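Local coordinates for MazG-related protein (Thermotoga maritima, PDB 2YXH) that probably hydrolyses nucleoside triphosphates to monophosphates and pyrophosphate, as other MazG-family proteins do, and binds magnesium ions through acidic side chains, at residues Lys86-Glu98 against Leu102-Lys114. The protein carries 1 engineered substitution. Numbering follows the deposited sequence.
Sequences KISHRKPWLFWEE and LEEAEKIWKERKK
The indole of Trp-93 is a bump lodged against helix 102-113 between Ala-105, Ile-108 and Trp-109. The methyl of Ala-105 makes a CH-pi contact over one face of the six-membered ring, 3.8 Å from CB to the ring centroid, while Lys-91 CA lies over the opposite face. At the ring edge, Ile-108 CB approaches CZ3 at 3.8 Å and Trp-109 CB approaches CH2 at 3.9 Å. The indole reaches this hollow because CG sits between the backbone N and the carbonyl carbon (chi1 58°). Ile-108 fills the next hollow with both its branches: CG2 rests on Pro-92 CD at 3.8 Å, and CD1 meets the edge of the Trp-96 ring at CH2, 3.4 Å away.

Toward the C-terminal end of helix 102-113, where it meets the end of helix 76-90, the backbones draw close. The bend of the Arg-112 chain at chi2 (-62°) brings its guanidinium over Pro-92, whose CG lies against one face, offset toward the rim. Arg-112 CD lies over one face of the His-89 imidazole, and Arg-112 NH1 gives a weak, bent hydrogen bond to His-89 O (2.8 Å). The Arg-90 chain, extended from CG to NE, passes Trp-109, its CB 3.7 Å from Trp-109 CD1, with guanidinium and indole nearly perpendicular; Lys-86 CG and Lys-113 CG lie over opposite faces of the Arg-90 guanidinium. One water accepts from both Arg-90 NH1 and Trp-109 NE1.

The contact folds the C-terminal helix 102-113 back on the end of helix 76-90, where Lys-86 forms salt bridges with Asp-56 and Glu-52 of the second subunit. Arg-90 O, facing the Trp-109 ring edge at CD1 (3.7 Å), is buried without a partner. With one weak direct bond and one water bridge as polar links, cohesion probably rests on shape-matched packing of aromatic and aliphatic groups, the arginine chains included.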
loop_
_atom_site.group_PDB
_atom_site.type_symbol
_atom_site.label_atom_id
_atom_site.label_comp_id
_atom_site.label_asym_id
_atom_site.label_seq_id
_atom_site.Cartn_x
_atom_site.Cartn_y
_atom_site.Cartn_z
ATOM N N LYS A 86 -16.669 3.423 -0.091
ATOM C CA LYS A 86 -16.839 3.524 1.355
ATOM C C LYS A 86 -16.438 4.945 1.787
ATOM O O LYS A 86 -17.244 5.709 2.267
ATOM C CB LYS A 86 -16.006 2.458 2.040
ATOM C CG LYS A 86 -16.053 2.425 3.522
ATOM C CD LYS A 86 -14.853 1.681 4.027
ATOM C CE LYS A 86 -15.141 0.267 4.340
ATOM N NZ LYS A 86 -13.920 -0.361 5.024
ATOM N N ILE A 87 -15.200 5.311 1.537
ATOM C CA ILE A 87 -14.707 6.650 1.815
ATOM C C ILE A 87 -15.639 7.745 1.381
ATOM O O ILE A 87 -15.892 8.654 2.156
ATOM C CB ILE A 87 -13.275 6.864 1.110
ATOM C CG1 ILE A 87 -12.259 5.908 1.714
ATOM C CG2 ILE A 87 -12.711 8.266 1.359
ATOM C CD1 ILE A 87 -12.466 5.725 3.365
ATOM N N SER A 88 -16.111 7.686 0.118
ATOM C CA SER A 88 -16.910 8.764 -0.476
ATOM C C SER A 88 -18.199 8.863 0.247
ATOM O O SER A 88 -18.756 9.936 0.488
ATOM C CB SER A 88 -17.199 8.551 -1.991
ATOM O OG SER A 88 -16.024 8.085 -2.639
ATOM N N HIS A 89 -18.689 7.703 0.618
ATOM C CA HIS A 89 -19.851 7.706 1.378
ATOM C C HIS A 89 -19.622 8.275 2.786
ATOM O O HIS A 89 -20.369 9.195 3.166
ATOM C CB HIS A 89 -20.467 6.349 1.405
ATOM C CG HIS A 89 -21.721 6.329 2.195
ATOM N ND1 HIS A 89 -22.876 6.982 1.775
ATOM C CD2 HIS A 89 -21.987 5.798 3.405
ATOM C CE1 HIS A 89 -23.799 6.828 2.705
ATOM N NE2 HIS A 89 -23.290 6.104 3.691
ATOM N N ARG A 90 -18.670 7.724 3.569
ATOM C CA ARG A 90 -18.317 8.261 4.878
ATOM C C ARG A 90 -17.858 9.719 5.029
ATOM O O ARG A 90 -18.135 10.393 6.058
ATOM C CB ARG A 90 -17.340 7.357 5.635
ATOM C CG ARG A 90 -17.873 5.954 5.801
ATOM C CD ARG A 90 -16.910 5.011 6.467
ATOM N NE ARG A 90 -17.553 3.712 6.754
ATOM C CZ ARG A 90 -17.010 2.708 7.459
ATOM N NH1 ARG A 90 -15.800 2.804 7.980
ATOM N NH2 ARG A 90 -17.711 1.596 7.653
ATOM N N LYS A 91 -17.167 10.230 4.035
ATOM C CA LYS A 91 -16.522 11.513 4.202
ATOM C C LYS A 91 -17.017 12.311 3.076
ATOM O O LYS A 91 -16.272 12.624 2.200
ATOM C CB LYS A 91 -14.996 11.355 4.147
ATOM C CG LYS A 91 -14.413 10.486 5.301
ATOM C CD LYS A 91 -12.886 10.329 5.133
ATOM C CE LYS A 91 -12.060 10.875 6.324
ATOM N NZ LYS A 91 -10.685 11.415 5.889
ATOM N N PRO A 92 -18.335 12.623 3.048
ATOM C CA PRO A 92 -18.832 13.319 1.803
ATOM C C PRO A 92 -18.277 14.687 1.587
ATOM O O PRO A 92 -18.330 15.234 0.460
ATOM C CB PRO A 92 -20.359 13.498 2.068
ATOM C CG PRO A 92 -20.483 13.321 3.562
ATOM C CD PRO A 92 -19.412 12.341 4.012
ATOM N N TRP A 93 -17.848 15.295 2.699
ATOM C CA TRP A 93 -17.211 16.653 2.610
ATOM C C TRP A 93 -15.995 16.748 1.648
ATOM O O TRP A 93 -15.621 17.836 1.271
ATOM C CB TRP A 93 -16.809 17.157 3.966
ATOM C CG TRP A 93 -15.833 16.250 4.713
ATOM C CD1 TRP A 93 -14.420 16.289 4.689
ATOM C CD2 TRP A 93 -16.182 15.207 5.646
ATOM N NE1 TRP A 93 -13.891 15.308 5.558
ATOM C CE2 TRP A 93 -14.950 14.621 6.123
ATOM C CE3 TRP A 93 -17.406 14.680 6.108
ATOM C CZ2 TRP A 93 -14.949 13.583 7.044
ATOM C CZ3 TRP A 93 -17.376 13.610 7.054
ATOM C CH2 TRP A 93 -16.174 13.093 7.489
ATOM N N LEU A 94 -15.432 15.596 1.244
ATOM C CA LEU A 94 -14.303 15.538 0.305
ATOM C C LEU A 94 -14.707 16.100 -1.038
ATOM O O LEU A 94 -13.878 16.501 -1.873
ATOM C CB LEU A 94 -13.812 14.084 0.156
ATOM C CG LEU A 94 -13.239 13.436 1.422
ATOM C CD1 LEU A 94 -12.727 12.033 1.122
ATOM C CD2 LEU A 94 -12.100 14.325 1.876
ATOM N N PHE A 95 -16.006 16.135 -1.271
ATOM C CA PHE A 95 -16.529 16.547 -2.585
ATOM C C PHE A 95 -17.312 17.830 -2.472
ATOM O O PHE A 95 -18.117 18.119 -3.348
ATOM C CB PHE A 95 -17.401 15.419 -3.119
ATOM C CG PHE A 95 -16.658 14.131 -3.244
ATOM C CD1 PHE A 95 -15.859 13.874 -4.376
ATOM C CD2 PHE A 95 -16.677 13.199 -2.208
ATOM C CE1 PHE A 95 -15.119 12.704 -4.505
ATOM C CE2 PHE A 95 -15.938 12.020 -2.333
ATOM C CZ PHE A 95 -15.157 11.780 -3.489
ATOM N N TRP A 96 -17.103 18.574 -1.383
ATOM C CA TRP A 96 -17.813 19.808 -1.090
ATOM C C TRP A 96 -16.814 20.972 -1.066
ATOM O O TRP A 96 -15.782 20.883 -0.372
ATOM C CB TRP A 96 -18.449 19.744 0.293
ATOM C CG TRP A 96 -19.594 18.782 0.518
ATOM C CD1 TRP A 96 -20.309 18.077 -0.431
ATOM C CD2 TRP A 96 -20.182 18.457 1.782
ATOM N NE1 TRP A 96 -21.262 17.321 0.191
ATOM C CE2 TRP A 96 -21.202 17.533 1.542
ATOM C CE3 TRP A 96 -19.886 18.810 3.112
ATOM C CZ2 TRP A 96 -21.973 16.987 2.566
ATOM C CZ3 TRP A 96 -20.655 18.276 4.139
ATOM C CH2 TRP A 96 -21.671 17.345 3.863
ATOM N N GLU A 97 -17.146 22.079 -1.753
ATOM C CA GLU A 97 -16.307 23.338 -1.817
ATOM C C GLU A 97 -15.827 23.863 -0.447
ATOM O O GLU A 97 -14.625 23.800 -0.111
ATOM C CB GLU A 97 -17.068 24.452 -2.552
ATOM C CG GLU A 97 -16.262 25.759 -2.871
ATOM C CD GLU A 97 -16.800 26.517 -4.157
ATOM O OE1 GLU A 97 -16.011 27.014 -5.035
ATOM O OE2 GLU A 97 -18.049 26.590 -4.274
ATOM N N GLU A 98 -16.756 24.383 0.338
ATOM C CA GLU A 98 -16.419 24.926 1.633
ATOM C C GLU A 98 -15.883 23.821 2.487
ATOM O O GLU A 98 -16.431 22.719 2.491
ATOM C CB GLU A 98 -17.664 25.539 2.307
ATOM C CG GLU A 98 -18.171 26.848 1.621
ATOM C CD GLU A 98 -17.111 28.002 1.675
ATOM O OE1 GLU A 98 -16.951 28.615 2.791
ATOM O OE2 GLU A 98 -16.463 28.274 0.600
ATOM N N LEU A 102 -13.770 20.061 12.153
ATOM C CA LEU A 102 -13.562 18.712 12.592
ATOM C C LEU A 102 -14.888 18.203 13.150
ATOM O O LEU A 102 -15.287 17.015 12.867
ATOM C CB LEU A 102 -12.434 18.647 13.660
ATOM C CG LEU A 102 -12.045 17.245 14.178
ATOM C CD1 LEU A 102 -11.586 16.325 13.048
ATOM C CD2 LEU A 102 -11.007 17.216 15.363
ATOM N N GLU A 103 -15.573 19.077 13.943
ATOM C CA GLU A 103 -16.808 18.631 14.683
ATOM C C GLU A 103 -17.974 18.341 13.696
ATOM O O GLU A 103 -18.707 17.345 13.785
ATOM C CB GLU A 103 -17.285 19.637 15.739
ATOM C CG GLU A 103 -18.795 19.961 15.540
ATOM C CD GLU A 103 -19.347 20.901 16.541
ATOM O OE1 GLU A 103 -20.584 21.077 16.520
ATOM O OE2 GLU A 103 -18.578 21.484 17.335
ATOM N N GLU A 104 -18.096 19.215 12.719
ATOM C CA GLU A 104 -19.059 18.953 11.723
ATOM C C GLU A 104 -18.769 17.555 11.054
ATOM O O GLU A 104 -19.646 16.646 11.053
ATOM C CB GLU A 104 -19.082 20.155 10.756
ATOM C CG GLU A 104 -19.605 21.476 11.434
ATOM C CD GLU A 104 -19.741 22.709 10.480
ATOM O OE1 GLU A 104 -19.029 22.841 9.418
ATOM O OE2 GLU A 104 -20.547 23.589 10.837
ATOM N N ALA A 105 -17.538 17.392 10.514
ATOM C CA ALA A 105 -17.025 16.162 9.884
ATOM C C ALA A 105 -17.280 14.948 10.739
ATOM O O ALA A 105 -17.795 13.911 10.241
ATOM C CB ALA A 105 -15.494 16.282 9.602
ATOM N N GLU A 106 -16.964 15.025 12.032
ATOM C CA GLU A 106 -17.223 13.821 12.800
ATOM C C GLU A 106 -18.717 13.474 12.937
ATOM O O GLU A 106 -19.078 12.302 12.872
ATOM C CB GLU A 106 -16.601 13.864 14.153
ATOM C CG GLU A 106 -16.934 15.048 14.970
ATOM C CD GLU A 106 -16.274 14.991 16.375
ATOM O OE1 GLU A 106 -16.617 14.009 17.140
ATOM O OE2 GLU A 106 -15.429 15.907 16.683
ATOM N N LYS A 107 -19.563 14.480 13.145
ATOM C CA LYS A 107 -20.988 14.247 13.361
ATOM C C LYS A 107 -21.476 13.542 12.125
ATOM O O LYS A 107 -22.189 12.537 12.226
ATOM C CB LYS A 107 -21.705 15.577 13.531
ATOM C CG LYS A 107 -21.561 16.173 14.884
ATOM C CD LYS A 107 -22.710 17.088 15.157
ATOM C CE LYS A 107 -22.233 18.300 15.971
ATOM N NZ LYS A 107 -23.304 19.405 16.080
ATOM N N ILE A 108 -21.042 14.002 10.940
ATOM C CA ILE A 108 -21.412 13.288 9.744
ATOM C C ILE A 108 -20.915 11.848 9.788
ATOM O O ILE A 108 -21.654 10.878 9.587
ATOM C CB ILE A 108 -20.868 13.969 8.521
ATOM C CG1 ILE A 108 -21.440 15.406 8.448
ATOM C CG2 ILE A 108 -21.142 13.077 7.285
ATOM C CD1 ILE A 108 -21.337 16.135 7.045
ATOM N N TRP A 109 -19.661 11.707 10.164
ATOM C CA TRP A 109 -19.036 10.456 10.012
ATOM C C TRP A 109 -19.661 9.435 10.980
ATOM O O TRP A 109 -19.857 8.251 10.632
ATOM C CB TRP A 109 -17.535 10.623 10.213
ATOM C CG TRP A 109 -16.809 9.384 10.062
ATOM C CD1 TRP A 109 -16.314 8.851 8.913
ATOM C CD2 TRP A 109 -16.501 8.452 11.110
ATOM N NE1 TRP A 109 -15.673 7.670 9.173
ATOM C CE2 TRP A 109 -15.762 7.397 10.515
ATOM C CE3 TRP A 109 -16.714 8.450 12.516
ATOM C CZ2 TRP A 109 -15.244 6.313 11.270
ATOM C CZ3 TRP A 109 -16.189 7.360 13.305
ATOM C CH2 TRP A 109 -15.465 6.304 12.669
ATOM N N LYS A 110 -19.987 9.900 12.170
ATOM C CA LYS A 110 -20.597 9.050 13.142
ATOM C C LYS A 110 -21.868 8.423 12.477
ATOM O O LYS A 110 -22.152 7.243 12.677
ATOM C CB LYS A 110 -20.915 9.890 14.369
ATOM C CG LYS A 110 -21.753 9.158 15.387
ATOM C CD LYS A 110 -21.516 9.669 16.781
ATOM C CE LYS A 110 -22.006 8.605 17.779
ATOM N NZ LYS A 110 -23.510 8.393 17.892
ATOM N N GLU A 111 -22.574 9.173 11.617
ATOM C CA GLU A 111 -23.862 8.709 11.124
ATOM C C GLU A 111 -23.682 7.823 9.919
ATOM O O GLU A 111 -24.365 6.828 9.794
ATOM C CB GLU A 111 -24.771 9.884 10.719
ATOM C CG GLU A 111 -25.182 10.829 11.883
ATOM C CD GLU A 111 -25.739 10.099 13.076
ATOM O OE1 GLU A 111 -26.595 9.196 12.906
ATOM O OE2 GLU A 111 -25.299 10.433 14.195
ATOM N N ARG A 112 -22.840 8.255 8.974
ATOM C CA ARG A 112 -22.439 7.402 7.858
ATOM C C ARG A 112 -21.979 5.989 8.312
ATOM O O ARG A 112 -22.337 4.943 7.741
ATOM C CB ARG A 112 -21.341 8.091 7.061
ATOM C CG ARG A 112 -21.729 9.502 6.601
ATOM C CD ARG A 112 -22.956 9.490 5.662
ATOM N NE ARG A 112 -23.365 10.826 5.175
ATOM C CZ ARG A 112 -23.397 11.190 3.890
ATOM N NH1 ARG A 112 -22.915 10.401 2.973
ATOM N NH2 ARG A 112 -23.880 12.351 3.549
ATOM N N LYS A 113 -21.227 5.944 9.396
ATOM C CA LYS A 113 -20.647 4.665 9.742
ATOM C C LYS A 113 -21.666 3.558 9.712
ATOM O O LYS A 113 -21.361 2.484 9.251
ATOM C CB LYS A 113 -19.851 4.729 11.036
ATOM C CG LYS A 113 -18.356 4.867 10.734
ATOM C CD LYS A 113 -17.547 4.526 11.966
ATOM C CE LYS A 113 -17.374 3.006 12.249
ATOM N NZ LYS A 113 -17.173 2.806 13.769
ATOM N N LYS A 114 -22.899 3.859 10.073
ATOM C CA LYS A 114 -23.883 2.803 10.389
ATOM C C LYS A 114 -24.870 2.352 9.256
ATOM O O LYS A 114 -24.552 2.448 8.042
ATOM C CB LYS A 114 -24.573 3.142 11.722
ATOM C CG LYS A 114 -25.117 4.564 11.872
ATOM C CD LYS A 114 -25.054 5.055 13.347
ATOM C CE LYS A 114 -26.238 6.034 13.696
ATOM N NZ LYS A 114 -26.279 6.781 15.019
HETATM O O HOH W 1 -14.386 5.272 8.515
#